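Local coordinates for 3-methylaspartate ammonia-lyase (Citrobacter amalonaticus, PDB 1KKO), which catalyses the reversible, magnesium-dependent anti elimination of ammonia from (2S,3S)-3-methyl-L-aspartate to give mesaconate, at residues A[288-292]-A[322-326]; A[302-307]-A[325-331]. The contacts are given in a common frame with arbitrary orientation. Residues are numbered along the deposited sequence.

Contact 1 (A[288-292]-A[322-326])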
ATOM      1  N   LEU A 288      26.390 -19.281 -11.447  1.00 16.29           N
ATOM      2  CA  LEU A 288      25.157 -19.937 -11.047  1.00 16.16           C
ATOM      3  C   LEU A 288      25.084 -21.344 -11.638  1.00 15.90           C
ATOM      4  O   LEU A 288      24.636 -22.270 -10.970  1.00 15.60           O
ATOM      5  CB  LEU A 288      23.946 -19.127 -11.477  1.00 16.18           C
ATOM      6  CG  LEU A 288      23.783 -17.756 -10.825  1.00 15.36           C
ATOM      7  CD1 LEU A 288      22.462 -17.149 -11.283  1.00 15.94           C
ATOM      8  CD2 LEU A 288      23.832 -17.847  -9.320  1.00 15.61           C
ATOM      9  N   THR A 289      25.530 -21.494 -12.884  1.00 16.10           N
ATOM     10  CA  THR A 289      25.522 -22.804 -13.538  1.00 16.69           C
ATOM     11  C   THR A 289      26.324 -23.802 -12.720  1.00 16.70           C
ATOM     12  O   THR A 289      25.896 -24.923 -12.480  1.00 17.33           O
ATOM     13  CB  THR A 289      26.095 -22.690 -14.957  1.00 16.96           C
ATOM     14  OG1 THR A 289      25.268 -21.826 -15.752  1.00 17.67           O
ATOM     15  CG2 THR A 289      26.077 -24.040 -15.678  1.00 17.49           C
ATOM     16  N   ALA A 290      27.497 -23.376 -12.277  1.00 16.54           N
ATOM     17  CA  ALA A 290      28.349 -24.221 -11.453  1.00 16.79           C
ATOM     18  C   ALA A 290      27.715 -24.581 -10.108  1.00 16.76           C
ATOM     19  O   ALA A 290      27.826 -25.710  -9.648  1.00 17.56           O
ATOM     20  CB  ALA A 290      29.696 -23.569 -11.255  1.00 17.10           C
ATOM     21  N   ILE A 291      27.041 -23.629  -9.458  1.00 15.94           N
ATOM     22  CA  ILE A 291      26.369 -23.944  -8.203  1.00 16.53           C
ATOM     23  C   ILE A 291      25.247 -24.958  -8.450  1.00 16.98           C
ATOM     24  O   ILE A 291      25.081 -25.903  -7.675  1.00 17.11           O
ATOM     25  CB  ILE A 291      25.816 -22.670  -7.515  1.00 16.28           C
ATOM     26  CG1 ILE A 291      26.968 -21.745  -7.118  1.00 16.59           C
ATOM     27  CG2 ILE A 291      24.981 -23.041  -6.289  1.00 16.26           C
ATOM     28  CD1 ILE A 291      26.512 -20.346  -6.713  1.00 17.52           C
ATOM     29  N   THR A 292      24.470 -24.735  -9.506  1.00 17.97           N
ATOM     30  CA  THR A 292      23.375 -25.629  -9.855  1.00 19.11           C
ATOM     31  C   THR A 292      23.916 -27.042 -10.091  1.00 20.47           C
ATOM     32  O   THR A 292      23.364 -28.015  -9.574  1.00 20.65           O
ATOM     33  CB  THR A 292      22.664 -25.081 -11.098  1.00 18.94           C
ATOM     34  OG1 THR A 292      22.066 -23.815 -10.779  1.00 18.78           O
ATOM     35  CG2 THR A 292      21.478 -25.960 -11.507  1.00 20.18           C
ATOM     36  N   ALA A 322      21.359 -21.055 -20.713  1.00 13.98           N
ATOM     37  CA  ALA A 322      22.533 -21.628 -20.077  1.00 14.55           C
ATOM     38  C   ALA A 322      22.192 -22.692 -19.027  1.00 15.20           C
ATOM     39  O   ALA A 322      23.085 -23.347 -18.506  1.00 16.23           O
ATOM     40  CB  ALA A 322      23.339 -20.516 -19.430  1.00 15.28           C
ATOM     41  N   GLY A 323      20.917 -22.863 -18.690  1.00 15.08           N
ATOM     42  CA  GLY A 323      20.541 -23.796 -17.645  1.00 15.36           C
ATOM     43  C   GLY A 323      21.209 -23.405 -16.341  1.00 15.76           C
ATOM     44  O   GLY A 323      21.627 -24.246 -15.556  1.00 16.32           O
ATOM     45  N   SER A 324      21.257 -22.104 -16.084  1.00 15.19           N
ATOM     46  CA  SER A 324      22.093 -21.590 -15.016  1.00 15.63           C
ATOM     47  C   SER A 324      21.548 -21.735 -13.604  1.00 15.56           C
ATOM     48  O   SER A 324      22.319 -21.695 -12.646  1.00 16.71           O
ATOM     49  CB  SER A 324      22.420 -20.128 -15.297  1.00 16.14           C
ATOM     50  OG  SER A 324      21.246 -19.338 -15.310  1.00 16.60           O
ATOM     51  N   CYS A 325      20.239 -21.916 -13.466  1.00 14.32           N
ATOM     52  CA  CYS A 325      19.607 -21.917 -12.158  1.00 14.55           C
ATOM     53  C   CYS A 325      18.193 -22.434 -12.319  1.00 13.77           C
ATOM     54  O   CYS A 325      17.762 -22.704 -13.432  1.00 14.63           O
ATOM     55  CB  CYS A 325      19.586 -20.496 -11.591  1.00 15.57           C
ATOM     56  SG  CYS A 325      18.850 -19.308 -12.700  1.00 17.23           S
ATOM     57  N   HIS A 326      17.481 -22.578 -11.217  1.00 13.04           N
ATOM     58  CA  HIS A 326      16.145 -23.150 -11.261  1.00 13.17           C
ATOM     59  C   HIS A 326      15.053 -22.149 -11.546  1.00 12.76           C
ATOM     60  O   HIS A 326      14.014 -22.509 -12.078  1.00 12.93           O
ATOM     61  CB  HIS A 326      15.848 -23.827  -9.934  1.00 13.47           C
ATOM     62  CG  HIS A 326      16.898 -24.805  -9.534  1.00 15.09           C
ATOM     63  ND1 HIS A 326      17.998 -24.440  -8.791  1.00 15.32           N
ATOM     64  CD2 HIS A 326      17.042 -26.125  -9.803  1.00 16.35           C
ATOM     65  CE1 HIS A 326      18.773 -25.495  -8.615  1.00 15.75           C
ATOM     66  NE2 HIS A 326      18.213 -26.530  -9.212  1.00 17.34           N
TER
HETATM   67  O   HOH W   1      20.065 -28.519  -8.709  1.00 27.43           O
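One helical turn, 288-292, lies against the irregular segment 322-326, and the backbones come close: the CA atoms of T289 and S324 are 3.9 Å apart. Helix 313-321 closes at the start of this segment in a Schellman motif, with G323 at positive phi (59°), a conformation that glycine adopts without strain. The chain then turns so that S324 O faces the helix, with a CA-H...O contact to T289 CA at 3.5 Å. L288 O and S324 O, both acceptors, lie only 2.9 Å apart, with T292 OG1 in reach of both, 2.8 Å from S324 O and 3.0 Å from L288 O; its one proton can serve either. A small beta-branched residue with a hydroxyl suits this narrow gap, and its methyl CG2 rests 4.0 Å from CE1 of H326. A water joins the same two residues, 2.8 Å from H326 NE2 and, weakly, 3.4 Å from T292 O. T289 OG1 sits 3.3 Å from S324 CB, but each hydroxyl bonds back on its own side, T289 to I285 O and S324 to F319 O in the last turn of helix 313-321. Apolar L288 points inward, its CD1 4.4 Å from C325 CB. Helix 281-298, one of those around the TIM barrel, packs here on the loop after the next helix, while L288 and C325 both reach A306 on strand 303-306 and I291 packs on helix 251-260.

Contact 2 (A[302-307]-A[325-331]). With SO4 (sulfate ion), chain C.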
ATOM      1  N   VAL A 302      17.245 -28.083  -2.695  1.00 17.57           N
ATOM      2  CA  VAL A 302      17.235 -26.625  -2.581  1.00 16.66           C
ATOM      3  C   VAL A 302      17.449 -26.012  -3.957  1.00 16.14           C
ATOM      4  O   VAL A 302      18.276 -26.468  -4.733  1.00 16.43           O
ATOM      5  CB  VAL A 302      18.316 -26.107  -1.609  1.00 16.70           C
ATOM      6  CG1 VAL A 302      18.224 -24.585  -1.466  1.00 15.95           C
ATOM      7  CG2 VAL A 302      18.188 -26.765  -0.244  1.00 17.88           C
ATOM      8  N   LYS A 303      16.703 -24.953  -4.253  1.00 14.97           N
ATOM      9  CA  LYS A 303      16.788 -24.309  -5.555  1.00 14.49           C
ATOM     10  C   LYS A 303      17.415 -22.922  -5.460  1.00 13.73           C
ATOM     11  O   LYS A 303      17.353 -22.300  -4.415  1.00 14.33           O
ATOM     12  CB  LYS A 303      15.392 -24.218  -6.171  1.00 14.34           C
ATOM     13  CG  LYS A 303      14.834 -25.583  -6.576  1.00 15.76           C
ATOM     14  CD  LYS A 303      13.419 -25.460  -7.096  1.00 15.62           C
ATOM     15  CE  LYS A 303      12.836 -26.782  -7.536  1.00 16.34           C
ATOM     16  NZ  LYS A 303      11.391 -26.616  -7.846  1.00 17.04           N
ATOM     17  N   ILE A 304      18.030 -22.464  -6.544  1.00 13.79           N
ATOM     18  CA  ILE A 304      18.595 -21.111  -6.571  1.00 13.96           C
ATOM     19  C   ILE A 304      17.903 -20.256  -7.630  1.00 13.47           C
ATOM     20  O   ILE A 304      17.405 -20.749  -8.653  1.00 13.66           O
ATOM     21  CB  ILE A 304      20.147 -21.081  -6.713  1.00 15.15           C
ATOM     22  CG1 ILE A 304      20.612 -21.720  -8.019  1.00 15.49           C
ATOM     23  CG2 ILE A 304      20.795 -21.722  -5.486  1.00 16.28           C
ATOM     24  CD1 ILE A 304      22.073 -21.434  -8.351  1.00 16.25           C
ATOM     25  N   VAL A 305      17.877 -18.959  -7.336  1.00 12.79           N
ATOM     26  CA  VAL A 305      17.194 -17.968  -8.142  1.00 12.35           C
ATOM     27  C   VAL A 305      18.181 -16.906  -8.623  1.00 12.72           C
ATOM     28  O   VAL A 305      18.888 -16.297  -7.817  1.00 13.29           O
ATOM     29  CB  VAL A 305      16.103 -17.258  -7.312  1.00 12.29           C
ATOM     30  CG1 VAL A 305      15.255 -16.358  -8.208  1.00 12.34           C
ATOM     31  CG2 VAL A 305      15.235 -18.259  -6.586  1.00 12.66           C
ATOM     32  N   ALA A 306      18.218 -16.663  -9.930  1.00 12.86           N
ATOM     33  CA  ALA A 306      19.019 -15.588 -10.493  1.00 13.84           C
ATOM     34  C   ALA A 306      18.307 -14.268 -10.295  1.00 13.86           C
ATOM     35  O   ALA A 306      17.085 -14.186 -10.317  1.00 13.99           O
ATOM     36  CB  ALA A 306      19.263 -15.816 -11.944  1.00 14.14           C
ATOM     37  N   ASP A 307      19.084 -13.213 -10.130  1.00 14.34           N
ATOM     38  CA  ASP A 307      18.521 -11.878  -9.973  1.00 15.17           C
ATOM     39  C   ASP A 307      19.516 -10.860 -10.528  1.00 14.84           C
ATOM     40  O   ASP A 307      19.315 -10.325 -11.618  1.00 13.60           O
ATOM     41  CB  ASP A 307      18.204 -11.638  -8.503  1.00 15.97           C
ATOM     42  CG  ASP A 307      17.691 -10.255  -8.226  1.00 18.08           C
ATOM     43  OD1 ASP A 307      17.160  -9.586  -9.136  1.00 17.96           O
ATOM     44  OD2 ASP A 307      17.770  -9.758  -7.084  1.00 22.23           O
ATOM     45  N   CYS A 325      20.239 -21.916 -13.466  1.00 14.32           N
ATOM     46  CA  CYS A 325      19.607 -21.917 -12.158  1.00 14.55           C
ATOM     47  C   CYS A 325      18.193 -22.434 -12.319  1.00 13.77           C
ATOM     48  O   CYS A 325      17.762 -22.704 -13.432  1.00 14.63           O
ATOM     49  CB  CYS A 325      19.586 -20.496 -11.591  1.00 15.57           C
ATOM     50  SG  CYS A 325      18.850 -19.308 -12.700  1.00 17.23           S
ATOM     51  N   HIS A 326      17.481 -22.578 -11.217  1.00 13.04           N
ATOM     52  CA  HIS A 326      16.145 -23.150 -11.261  1.00 13.17           C
ATOM     53  C   HIS A 326      15.053 -22.149 -11.546  1.00 12.76           C
ATOM     54  O   HIS A 326      14.014 -22.509 -12.078  1.00 12.93           O
ATOM     55  CB  HIS A 326      15.848 -23.827  -9.934  1.00 13.47           C
ATOM     56  CG  HIS A 326      16.898 -24.805  -9.534  1.00 15.09           C
ATOM     57  ND1 HIS A 326      17.998 -24.440  -8.791  1.00 15.32           N
ATOM     58  CD2 HIS A 326      17.042 -26.125  -9.803  1.00 16.35           C
ATOM     59  CE1 HIS A 326      18.773 -25.495  -8.615  1.00 15.75           C
ATOM     60  NE2 HIS A 326      18.213 -26.530  -9.212  1.00 17.34           N
HETATM   61  N   MSE A 327      15.293 -20.899 -11.166  1.00 12.04           N
HETATM   62  CA  MSE A 327      14.298 -19.843 -11.250  1.00 12.48           C
HETATM   63  C   MSE A 327      15.017 -18.541 -11.520  1.00 12.29           C
HETATM   64  O   MSE A 327      16.154 -18.365 -11.091  1.00 12.52           O
HETATM   65  CB  MSE A 327      13.559 -19.755  -9.915  1.00 12.49           C
HETATM   66  CG  MSE A 327      12.525 -18.657  -9.816  1.00 13.19           C
HETATM   67 SE   MSE A 327      11.652 -18.647  -8.075  1.00 18.16          SE
HETATM   68  CE  MSE A 327      10.121 -19.720  -8.523  1.00 15.43           C
ATOM     69  N   VAL A 328      14.367 -17.643 -12.255  1.00 12.36           N
ATOM     70  CA  VAL A 328      14.909 -16.315 -12.502  1.00 13.29           C
ATOM     71  C   VAL A 328      13.922 -15.250 -12.046  1.00 12.77           C
ATOM     72  O   VAL A 328      12.727 -15.371 -12.301  1.00 12.80           O
ATOM     73  CB  VAL A 328      15.208 -16.057 -13.996  1.00 14.10           C
ATOM     74  CG1 VAL A 328      16.385 -16.878 -14.471  1.00 15.57           C
ATOM     75  CG2 VAL A 328      14.020 -16.328 -14.844  1.00 15.81           C
ATOM     76  N   GLN A 329      14.418 -14.217 -11.368  1.00 12.29           N
ATOM     77  CA  GLN A 329      13.568 -13.063 -11.054  1.00 12.23           C
ATOM     78  C   GLN A 329      13.487 -12.129 -12.266  1.00 11.70           C
ATOM     79  O   GLN A 329      14.476 -11.486 -12.636  1.00 12.03           O
ATOM     80  CB  GLN A 329      14.011 -12.239  -9.832  1.00 12.82           C
ATOM     81  CG  GLN A 329      12.938 -11.135  -9.637  1.00 12.64           C
ATOM     82  CD  GLN A 329      13.098 -10.146  -8.502  1.00 12.86           C
ATOM     83  OE1 GLN A 329      12.421  -9.104  -8.514  1.00 12.72           O
ATOM     84  NE2 GLN A 329      13.974 -10.431  -7.545  1.00 13.71           N
ATOM     85  N   ILE A 330      12.301 -12.091 -12.869  1.00 11.57           N
ATOM     86  CA  ILE A 330      11.947 -11.167 -13.933  1.00 11.45           C
ATOM     87  C   ILE A 330      11.523  -9.908 -13.163  1.00 11.19           C
ATOM     88  O   ILE A 330      10.407  -9.812 -12.653  1.00 11.10           O
ATOM     89  CB  ILE A 330      10.814 -11.802 -14.759  1.00 11.72           C
ATOM     90  CG1 ILE A 330      11.293 -13.128 -15.382  1.00 12.07           C
ATOM     91  CG2 ILE A 330      10.287 -10.861 -15.834  1.00 12.01           C
ATOM     92  CD1 ILE A 330      10.185 -13.937 -16.022  1.00 13.46           C
ATOM     93  N   LYS A 331      12.464  -8.988 -12.998  1.00 10.82           N
ATOM     94  CA  LYS A 331      12.253  -7.826 -12.126  1.00 10.79           C
ATOM     95  C   LYS A 331      11.567  -6.771 -12.975  1.00 10.24           C
ATOM     96  O   LYS A 331      12.198  -5.978 -13.674  1.00 10.91           O
ATOM     97  CB  LYS A 331      13.559  -7.342 -11.532  1.00 10.74           C
ATOM     98  CG  LYS A 331      13.338  -6.333 -10.427  1.00 11.63           C
ATOM     99  CD  LYS A 331      14.606  -6.025  -9.655  1.00 11.91           C
ATOM    100  CE  LYS A 331      14.322  -5.487  -8.260  1.00 13.52           C
ATOM    101  NZ  LYS A 331      13.991  -6.570  -7.317  1.00 14.43           N
TER
HETATM  102  S   SO4 C3001      13.446  -4.473  -4.259  1.00 15.80           S
HETATM  103  O1  SO4 C3001      13.552  -3.453  -5.332  1.00 16.05           O
HETATM  104  O2  SO4 C3001      14.552  -4.081  -3.305  1.00 17.86           O
HETATM  105  O3  SO4 C3001      12.147  -4.391  -3.602  1.00 15.54           O
HETATM  106  O4  SO4 C3001      13.696  -5.861  -4.717  1.00 18.43           O
HETATM  107  O   HOH W   2      16.478  -7.513  -7.446  1.00 26.23           O
HETATM  108  O   HOH W   3      15.950  -9.179  -5.287  1.00 34.77           O
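H326 adopts chi1 m with chi2 near 89°, which brings its ring back alongside K303 and I304. There ND1 accepts a hydrogen bond from I304 N (3.0 Å, 169°), while K303 CG lies over one ring face in a CH-pi contact, 3.9 Å from the centroid. The rest of the extended K303 side chain leads away to a salt bridge with E354. I304 O receives both H326 N and M327 N; beyond it, A306 N to M327 O and Q329 N to A306 O, each 2.9 Å, continue the pairing. Strands 303-306 and 327-330 are thus parallel neighbours in the eight-stranded TIM barrel of the enolase superfamily, joined through helix 313-321 as a beta-alpha-beta unit. V305 and selenomethionine M327 share one face, CG2 to SE 3.9 Å; on the other, A306 CB is small enough to admit C325 SG at 3.6 Å and V328 CG1 at 4.0 Å. At the strands' C-terminal ends the side chains turn polar and form part of the active site. D307, a Mg(2+) ligand, has OD2 2.6 Å from each of two waters, which lead to K331 NZ and Q329 NE2. Q329, which binds substrate, is extended (chi1 and chi2 t), so NE2 reaches E273 and OE1 accepts from K331 NZ at 3.2 Å. K331, the proton acceptor, bends at chi4 (p); its NZ bonds O4 of a sulfate (2.7 Å), probably from the crystallisation liquor, which substrate-binding Q172, T360 and C361 also hold.

Overall arrangement
Both contacts belong to the same sector of the barrel and share C325 and H326, which lead into strand 327-330. Contact 2 is the more deeply buried: it joins two barrel strands by parallel backbone hydrogen bonds, with the H326 ring supplying one acceptor, and runs on to the active-site groups D307, Q329 and K331 at their C-terminal ends. Contact 1 is partly buried and lies farther from the chain's centre, on the outer layer, where a helix meets a turn through a hydroxyl and close-packed backbone. I304 and A306 tie the two together: I304 CD1 lies 3.4 Å from T292 OG1, and A306 CB lies 3.5 Å from L288 CD1, so helix 281-298 packs directly on the strand that follows it.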